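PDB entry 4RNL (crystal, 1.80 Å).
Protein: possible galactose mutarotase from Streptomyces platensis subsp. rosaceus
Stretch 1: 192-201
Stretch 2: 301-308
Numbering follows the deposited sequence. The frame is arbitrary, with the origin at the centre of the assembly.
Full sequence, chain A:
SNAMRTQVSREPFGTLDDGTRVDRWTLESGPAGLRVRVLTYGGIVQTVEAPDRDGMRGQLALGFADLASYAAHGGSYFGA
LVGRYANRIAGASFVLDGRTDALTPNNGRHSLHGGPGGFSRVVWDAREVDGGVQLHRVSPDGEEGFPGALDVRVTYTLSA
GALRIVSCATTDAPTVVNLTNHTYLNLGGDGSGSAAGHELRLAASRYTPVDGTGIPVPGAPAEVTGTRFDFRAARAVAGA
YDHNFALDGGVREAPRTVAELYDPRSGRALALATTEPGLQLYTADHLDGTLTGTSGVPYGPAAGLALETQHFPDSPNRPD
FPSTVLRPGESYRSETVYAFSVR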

# COMPACT_ATOMS: atom_id res chain seq x y z
N SER A 192 -17.98 1.81 -9.45
CA SER A 192 -19.13 2.64 -9.02
C SER A 192 -18.94 4.14 -9.21
O SER A 192 -19.80 4.93 -8.84
CB SER A 192 -19.49 2.36 -7.56
OG SER A 192 -18.43 2.74 -6.69
N GLY A 193 -17.81 4.54 -9.79
CA GLY A 193 -17.56 5.95 -10.01
C GLY A 193 -16.63 6.51 -8.95
O GLY A 193 -15.73 5.80 -8.49
N SER A 194 -16.84 7.76 -8.55
CA SER A 194 -15.93 8.41 -7.60
C SER A 194 -16.04 7.85 -6.19
O SER A 194 -17.12 7.47 -5.74
CB SER A 194 -16.16 9.92 -7.58
OG SER A 194 -15.33 10.54 -6.60
N ALA A 195 -14.90 7.81 -5.49
CA ALA A 195 -14.90 7.45 -4.08
C ALA A 195 -14.83 8.70 -3.19
O ALA A 195 -14.65 8.59 -1.98
CB ALA A 195 -13.72 6.52 -3.78
N ALA A 196 -15.00 9.88 -3.77
CA ALA A 196 -14.80 11.12 -3.00
C ALA A 196 -15.92 11.35 -1.98
O ALA A 196 -15.77 12.16 -1.06
CB ALA A 196 -14.64 12.33 -3.91
N GLY A 197 -17.04 10.64 -2.16
CA GLY A 197 -18.14 10.69 -1.21
C GLY A 197 -17.94 9.81 0.02
O GLY A 197 -18.71 9.91 0.98
N HIS A 198 -16.91 8.96 0.01
CA HIS A 198 -16.61 8.14 1.19
C HIS A 198 -16.27 9.03 2.39
O HIS A 198 -15.62 10.06 2.24
CB HIS A 198 -15.41 7.22 0.97
CG HIS A 198 -15.65 6.09 0.02
ND1 HIS A 198 -16.68 6.10 -0.90
CD2 HIS A 198 -14.99 4.93 -0.16
CE1 HIS A 198 -16.64 4.98 -1.61
NE2 HIS A 198 -15.62 4.26 -1.18
N GLU A 199 -16.68 8.59 3.57
CA GLU A 199 -16.35 9.31 4.79
C GLU A 199 -15.09 8.70 5.39
O GLU A 199 -14.99 7.48 5.53
CB GLU A 199 -17.52 9.23 5.78
CG GLU A 199 -18.77 9.94 5.26
CD GLU A 199 -19.95 9.82 6.19
OE1 GLU A 199 -19.94 8.93 7.07
OE2 GLU A 199 -20.90 10.63 6.04
N LEU A 200 -14.14 9.56 5.72
CA LEU A 200 -12.86 9.12 6.28
C LEU A 200 -12.65 9.77 7.63
O LEU A 200 -12.87 10.97 7.78
CB LEU A 200 -11.71 9.51 5.35
CG LEU A 200 -10.30 9.17 5.84
CD1 LEU A 200 -10.14 7.67 6.01
CD2 LEU A 200 -9.25 9.71 4.88
N ARG A 201 -12.24 8.97 8.61
CA ARG A 201 -11.72 9.50 9.87
C ARG A 201 -10.28 9.02 10.03
O ARG A 201 -10.00 7.84 9.81
CB ARG A 201 -12.57 9.02 11.06
CG ARG A 201 -12.07 9.58 12.40
CD ARG A 201 -12.90 9.10 13.60
NE ARG A 201 -12.66 7.69 13.89
CZ ARG A 201 -11.57 7.23 14.52
NH1 ARG A 201 -10.61 8.06 14.91
NH2 ARG A 201 -11.44 5.93 14.74
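Stretch 2 (301-308) PAAGLALE

Stretch 2 runs along stretch 1 in the same general direction, with Ser194 nearest Ala303 (4.6 Å between their CA atoms) and Ala195 nearest Gly304 (5.4 Å, CA to CA). It begins as loop and passes into a strand that continues beyond Glu308. The two stretches together bury 335 Å².

Pro301 is exposed and makes no contact; its CB is 7.4 Å from Ser194 OG. Its phi/psi of -57/140 is extended.

Ala302 turns the chain with a positive phi (66/25). Its carbonyl forms the one hydrogen bond between the stretches: Ala195 N donates to Ala302 O at 2.7 Å, with a nearly straight N-H...O angle of 165°. The same oxygen receives a CA-H...O contact from Ser194 CA at 3.5 Å. The CB of Ala302 points toward stretch 1 and lies 3.7 Å from Ser194 OG. That hydroxyl oxygen also accepts a hydrogen bond from Ala196 N within stretch 1, at 2.9 Å.

Ala303 has phi/psi -63/-27, and its CB points away from stretch 1. Its closest approaches are made by the carbonyl oxygen: Ala303 O lies 3.5 Å from Gly193 O and 4.1 Å from Ala195 CB.

Gly304 is extended (-153/169). Its CA packs 4.1 Å from Ala195 CB.

The Leu305 CA-to-CB bond points toward stretch 1, with chi1 m and chi2 t. Its CG lies 3.7 Å from Ala195 CB, a close apolar contact. Its CD1 approaches His198 CB at 4.1 Å and meets the imidazole ring obliquely. The type I turn from Ala195 to His198 brings both partners to this leucine; His198 N donates a hydrogen bond to Ala195 O at 3.0 Å.

Ala306 is out of reach. The Leu307 CA-to-CB bond again points toward stretch 1, and its CD2 lies 4.5 Å from Leu200 CD2, a looser apolar contact. Glu308 is buried but out of reach.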

# COMPACT_ATOMS: atom_id res chain seq x y z
N PRO A 301 -10.68 9.99 -12.35
CA PRO A 301 -10.02 10.50 -11.15
C PRO A 301 -10.85 10.17 -9.91
O PRO A 301 -12.08 10.23 -9.97
CB PRO A 301 -9.95 12.01 -11.39
CG PRO A 301 -11.00 12.29 -12.45
CD PRO A 301 -11.00 11.05 -13.31
N ALA A 302 -10.17 9.79 -8.83
CA ALA A 302 -10.81 9.42 -7.56
C ALA A 302 -11.67 8.15 -7.63
O ALA A 302 -12.57 7.96 -6.81
CB ALA A 302 -11.61 10.60 -6.99
N ALA A 303 -11.37 7.27 -8.58
CA ALA A 303 -12.13 6.02 -8.71
C ALA A 303 -11.96 5.16 -7.47
O ALA A 303 -12.83 4.37 -7.13
CB ALA A 303 -11.69 5.25 -9.95
N GLY A 304 -10.83 5.34 -6.79
CA GLY A 304 -10.55 4.64 -5.54
C GLY A 304 -9.60 5.46 -4.68
O GLY A 304 -9.04 6.45 -5.16
N LEU A 305 -9.43 5.06 -3.42
CA LEU A 305 -8.59 5.80 -2.49
C LEU A 305 -7.51 4.88 -1.98
O LEU A 305 -7.81 3.76 -1.56
CB LEU A 305 -9.41 6.27 -1.29
CG LEU A 305 -10.71 6.98 -1.65
CD1 LEU A 305 -11.56 7.21 -0.41
CD2 LEU A 305 -10.39 8.30 -2.34
N ALA A 306 -6.27 5.33 -2.01
CA ALA A 306 -5.18 4.54 -1.44
C ALA A 306 -4.85 5.08 -0.05
O ALA A 306 -4.61 6.28 0.11
CB ALA A 306 -3.94 4.55 -2.34
N LEU A 307 -4.84 4.19 0.94
CA LEU A 307 -4.41 4.54 2.29
C LEU A 307 -3.19 3.69 2.58
O LEU A 307 -3.31 2.53 2.95
CB LEU A 307 -5.51 4.22 3.30
CG LEU A 307 -6.84 4.94 3.09
CD1 LEU A 307 -7.94 4.36 3.98
CD2 LEU A 307 -6.67 6.40 3.38
N GLU A 308 -2.01 4.26 2.37
CA GLU A 308 -0.77 3.50 2.46
C GLU A 308 -0.07 3.77 3.77
O GLU A 308 0.42 4.89 4.01
CB GLU A 308 0.17 3.87 1.31
CG GLU A 308 -0.52 3.96 -0.03
CD GLU A 308 0.21 4.87 -0.99
OE1 GLU A 308 1.45 4.79 -1.04
OE2 GLU A 308 -0.45 5.67 -1.68